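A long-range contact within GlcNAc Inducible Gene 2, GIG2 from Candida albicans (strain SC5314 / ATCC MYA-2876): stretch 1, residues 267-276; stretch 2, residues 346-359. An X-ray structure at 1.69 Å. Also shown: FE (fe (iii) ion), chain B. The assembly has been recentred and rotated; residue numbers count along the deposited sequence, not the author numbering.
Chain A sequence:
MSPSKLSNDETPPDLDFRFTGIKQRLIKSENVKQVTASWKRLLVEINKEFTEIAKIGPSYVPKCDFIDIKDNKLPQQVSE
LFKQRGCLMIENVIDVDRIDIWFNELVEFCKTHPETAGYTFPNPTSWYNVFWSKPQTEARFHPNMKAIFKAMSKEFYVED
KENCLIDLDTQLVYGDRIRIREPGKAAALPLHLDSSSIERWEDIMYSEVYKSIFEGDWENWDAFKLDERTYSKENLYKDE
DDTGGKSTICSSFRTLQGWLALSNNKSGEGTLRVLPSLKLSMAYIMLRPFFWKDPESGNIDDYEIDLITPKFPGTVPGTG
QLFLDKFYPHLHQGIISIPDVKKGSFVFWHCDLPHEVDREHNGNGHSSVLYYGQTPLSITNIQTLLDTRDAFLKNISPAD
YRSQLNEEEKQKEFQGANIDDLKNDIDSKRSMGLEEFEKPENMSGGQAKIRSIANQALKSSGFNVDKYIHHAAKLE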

# COMPACT_ATOMS: atom_id res chain seq x y z
N SER A 267 -16.61 5.18 13.51
CA SER A 267 -16.35 3.81 12.97
C SER A 267 -17.55 3.32 12.23
O SER A 267 -18.70 3.50 12.71
CB SER A 267 -15.99 2.80 14.10
OG SER A 267 -14.94 3.24 14.84
N GLY A 268 -17.37 2.72 11.07
CA GLY A 268 -18.50 2.20 10.30
C GLY A 268 -19.21 3.19 9.37
O GLY A 268 -20.03 2.82 8.57
N GLU A 269 -18.94 4.49 9.50
CA GLU A 269 -19.65 5.49 8.69
C GLU A 269 -18.89 5.76 7.40
O GLU A 269 -18.26 6.80 7.27
CB GLU A 269 -19.81 6.80 9.50
CG GLU A 269 -20.68 6.62 10.73
CD GLU A 269 -20.91 7.90 11.59
OE1 GLU A 269 -20.21 8.97 11.43
OE2 GLU A 269 -21.90 7.81 12.44
N GLY A 270 -18.94 4.83 6.47
CA GLY A 270 -18.32 5.05 5.20
C GLY A 270 -16.82 5.28 5.25
O GLY A 270 -16.28 6.03 4.47
N THR A 271 -16.15 4.56 6.15
CA THR A 271 -14.70 4.66 6.30
C THR A 271 -13.90 3.47 5.74
O THR A 271 -14.12 3.03 4.61
CB THR A 271 -14.31 4.86 7.78
OG1 THR A 271 -15.02 3.92 8.60
CG2 THR A 271 -14.64 6.27 8.23
N LEU A 272 -12.96 2.97 6.55
CA LEU A 272 -12.07 1.89 6.21
C LEU A 272 -12.21 0.79 7.28
O LEU A 272 -12.44 1.09 8.45
CB LEU A 272 -10.64 2.44 6.19
CG LEU A 272 -9.48 1.46 5.83
CD1 LEU A 272 -9.56 1.00 4.41
CD2 LEU A 272 -8.17 2.16 6.15
N ARG A 273 -12.07 -0.43 6.83
CA ARG A 273 -12.01 -1.61 7.66
C ARG A 273 -10.66 -2.31 7.34
O ARG A 273 -10.25 -2.35 6.23
CB ARG A 273 -13.19 -2.53 7.44
CG ARG A 273 -14.48 -1.82 7.75
CD ARG A 273 -15.70 -2.54 7.34
NE ARG A 273 -15.75 -3.96 7.59
CZ ARG A 273 -16.10 -4.51 8.73
NH1 ARG A 273 -16.35 -3.78 9.81
NH2 ARG A 273 -16.16 -5.80 8.79
N VAL A 274 -10.05 -2.84 8.38
CA VAL A 274 -8.79 -3.49 8.25
C VAL A 274 -8.74 -4.78 9.07
O VAL A 274 -9.56 -4.96 9.97
CB VAL A 274 -7.66 -2.57 8.82
CG1 VAL A 274 -7.49 -1.34 7.98
CG2 VAL A 274 -7.94 -2.12 10.27
N LEU A 275 -7.78 -5.62 8.78
CA LEU A 275 -7.47 -6.79 9.60
C LEU A 275 -6.13 -6.46 10.22
O LEU A 275 -5.09 -6.71 9.60
CB LEU A 275 -7.37 -8.04 8.73
CG LEU A 275 -7.75 -9.32 9.41
CD1 LEU A 275 -7.62 -10.46 8.38
CD2 LEU A 275 -6.85 -9.52 10.57
N PRO A 276 -6.11 -5.99 11.47
CA PRO A 276 -4.92 -5.41 12.02
C PRO A 276 -3.94 -6.45 12.59
O PRO A 276 -3.59 -6.48 13.80
CB PRO A 276 -5.50 -4.42 13.06
CG PRO A 276 -6.66 -5.20 13.62
CD PRO A 276 -7.30 -5.71 12.34
N PHE A 346 -4.32 11.33 10.01
CA PHE A 346 -3.74 10.59 8.89
C PHE A 346 -3.81 9.12 9.25
O PHE A 346 -3.41 8.76 10.37
CB PHE A 346 -2.34 11.05 8.55
CG PHE A 346 -1.95 10.78 7.16
CD1 PHE A 346 -1.52 9.51 6.78
CD2 PHE A 346 -2.09 11.72 6.17
CE1 PHE A 346 -1.23 9.24 5.49
CE2 PHE A 346 -1.78 11.45 4.87
CZ PHE A 346 -1.38 10.23 4.52
N VAL A 347 -4.23 8.28 8.28
CA VAL A 347 -4.33 6.87 8.48
C VAL A 347 -3.36 6.18 7.49
O VAL A 347 -3.46 6.40 6.29
CB VAL A 347 -5.76 6.34 8.37
CG1 VAL A 347 -5.82 4.82 8.24
CG2 VAL A 347 -6.61 6.86 9.52
N PHE A 348 -2.54 5.30 8.03
CA PHE A 348 -1.58 4.46 7.25
C PHE A 348 -1.92 2.99 7.39
O PHE A 348 -2.27 2.51 8.48
CB PHE A 348 -0.16 4.60 7.79
CG PHE A 348 0.52 5.86 7.46
CD1 PHE A 348 0.94 6.09 6.17
CD2 PHE A 348 0.80 6.81 8.46
CE1 PHE A 348 1.61 7.26 5.78
CE2 PHE A 348 1.46 8.00 8.07
CZ PHE A 348 1.86 8.21 6.75
N TRP A 349 -1.78 2.22 6.32
CA TRP A 349 -1.73 0.82 6.46
C TRP A 349 -0.66 0.22 5.53
O TRP A 349 -0.38 0.66 4.39
CB TRP A 349 -3.07 0.11 6.30
CG TRP A 349 -3.75 0.24 4.96
CD1 TRP A 349 -3.79 -0.70 3.99
CD2 TRP A 349 -4.46 1.38 4.45
NE1 TRP A 349 -4.51 -0.22 2.84
CE2 TRP A 349 -4.99 1.02 3.16
CE3 TRP A 349 -4.77 2.65 4.98
CZ2 TRP A 349 -5.78 1.89 2.40
CZ3 TRP A 349 -5.53 3.55 4.18
CH2 TRP A 349 -6.02 3.17 2.93
N HIS A 350 -0.06 -0.84 6.03
CA HIS A 350 0.97 -1.63 5.29
C HIS A 350 0.42 -2.19 3.98
O HIS A 350 -0.74 -2.55 3.86
CB HIS A 350 1.54 -2.75 6.14
CG HIS A 350 2.81 -3.34 5.63
ND1 HIS A 350 2.84 -4.38 4.73
CD2 HIS A 350 4.09 -3.15 6.01
CE1 HIS A 350 4.08 -4.76 4.52
NE2 HIS A 350 4.87 -4.02 5.29
N CYS A 351 1.24 -2.16 2.94
CA CYS A 351 0.85 -2.65 1.64
C CYS A 351 0.32 -4.08 1.64
O CYS A 351 -0.40 -4.47 0.74
CB CYS A 351 1.99 -2.47 0.59
SG CYS A 351 3.50 -3.34 1.07
N ASP A 352 0.66 -4.85 2.64
CA ASP A 352 0.19 -6.24 2.78
C ASP A 352 -0.98 -6.39 3.75
O ASP A 352 -1.26 -7.54 4.18
CB ASP A 352 1.32 -7.17 3.18
CG ASP A 352 2.23 -7.60 2.01
OD1 ASP A 352 1.90 -7.29 0.81
OD2 ASP A 352 3.34 -8.14 2.33
N LEU A 353 -1.63 -5.29 4.18
CA LEU A 353 -2.70 -5.44 5.14
C LEU A 353 -4.08 -5.61 4.43
O LEU A 353 -4.47 -4.83 3.51
CB LEU A 353 -2.77 -4.22 6.05
CG LEU A 353 -3.39 -4.54 7.38
CD1 LEU A 353 -2.43 -5.38 8.21
CD2 LEU A 353 -3.79 -3.32 8.20
N PRO A 354 -4.77 -6.69 4.76
CA PRO A 354 -6.13 -6.81 4.21
C PRO A 354 -7.00 -5.64 4.67
O PRO A 354 -7.00 -5.31 5.86
CB PRO A 354 -6.60 -8.13 4.81
CG PRO A 354 -5.39 -8.86 5.28
CD PRO A 354 -4.41 -7.83 5.61
N HIS A 355 -7.81 -5.10 3.74
CA HIS A 355 -8.63 -3.99 4.06
C HIS A 355 -9.80 -3.97 3.09
O HIS A 355 -9.81 -4.66 2.05
CB HIS A 355 -7.83 -2.70 4.01
CG HIS A 355 -7.28 -2.44 2.65
ND1 HIS A 355 -6.19 -3.11 2.17
CD2 HIS A 355 -7.72 -1.67 1.63
CE1 HIS A 355 -5.95 -2.74 0.92
NE2 HIS A 355 -6.87 -1.86 0.58
N GLU A 356 -10.81 -3.22 3.48
CA GLU A 356 -11.98 -2.92 2.57
C GLU A 356 -12.62 -1.65 3.08
O GLU A 356 -12.33 -1.19 4.18
CB GLU A 356 -13.02 -4.05 2.65
CG GLU A 356 -13.45 -4.38 4.05
CD GLU A 356 -14.52 -5.49 4.20
OE1 GLU A 356 -14.83 -6.19 3.21
OE2 GLU A 356 -15.05 -5.64 5.35
N VAL A 357 -13.48 -1.05 2.27
CA VAL A 357 -14.29 0.13 2.72
C VAL A 357 -15.61 -0.35 3.26
O VAL A 357 -16.07 -1.45 2.98
CB VAL A 357 -14.54 1.21 1.67
CG1 VAL A 357 -13.34 2.14 1.59
CG2 VAL A 357 -14.95 0.58 0.37
N ASP A 358 -16.21 0.45 4.12
CA ASP A 358 -17.51 0.11 4.68
C ASP A 358 -18.54 -0.02 3.55
O ASP A 358 -18.55 0.81 2.60
CB ASP A 358 -17.99 1.20 5.65
CG ASP A 358 -17.32 1.16 6.99
OD1 ASP A 358 -17.36 0.10 7.63
OD2 ASP A 358 -16.85 2.25 7.48
N ARG A 359 -19.36 -1.08 3.64
CA ARG A 359 -20.47 -1.35 2.69
C ARG A 359 -21.48 -0.16 2.69
O ARG A 359 -21.90 0.37 1.65
CB ARG A 359 -21.17 -2.69 3.10
FE FE B . -7.45 -1.30 -1.50
O HOH W 1 -7.90 -0.78 -3.60
O HOH W 2 -6.73 0.63 -1.46
O HOH W 3 -9.28 -0.19 -1.03

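Two short strands, 272-274 and 355-357, pair antiparallel, their axes 4.6 Å apart at closest approach. Arg273 and Glu356 form the hydrogen-bonded pair: Arg273 N donates to Glu356 O at 2.8 Å, and Glu356 N returns to Arg273 O at 2.9 Å. Beyond the strand end the ladder continues with Leu275 N to Pro354 O, 3.0 Å; at the other end Asp358 N reaches Thr271 O only weakly, at 3.4 Å.

There a side chain takes over. Asp358 OD2 accepts from both Thr271 N (2.8 Å) and Thr271 OG1 (2.7 Å), so one carboxylate oxygen fastens the backbone and hydroxyl of a single residue. The preceding loop suits glycine: Gly270 has positive phi, and at Gly268 a CB would jam against the preceding carbonyl oxygen.

Alternation then sorts the chemistry. Arg273 and Glu356 share one face, where Arg273 NE meets Glu356 OE2 at 2.9 Å in a nearly linear, salt-bridging hydrogen bond at the guanidinium edge. Leu272, Val274, His355 and Val357 share the other. Leu272 CD2 sits over the Trp349 ring, 3.6 Å from Trp349 CZ3, while Val274 CB packs 4.0 Å from Leu353 CD2. His355 ND1 donates to Leu353 O at 2.8 Å, anchoring the imidazole whose NE2 binds FE at 2.2 Å.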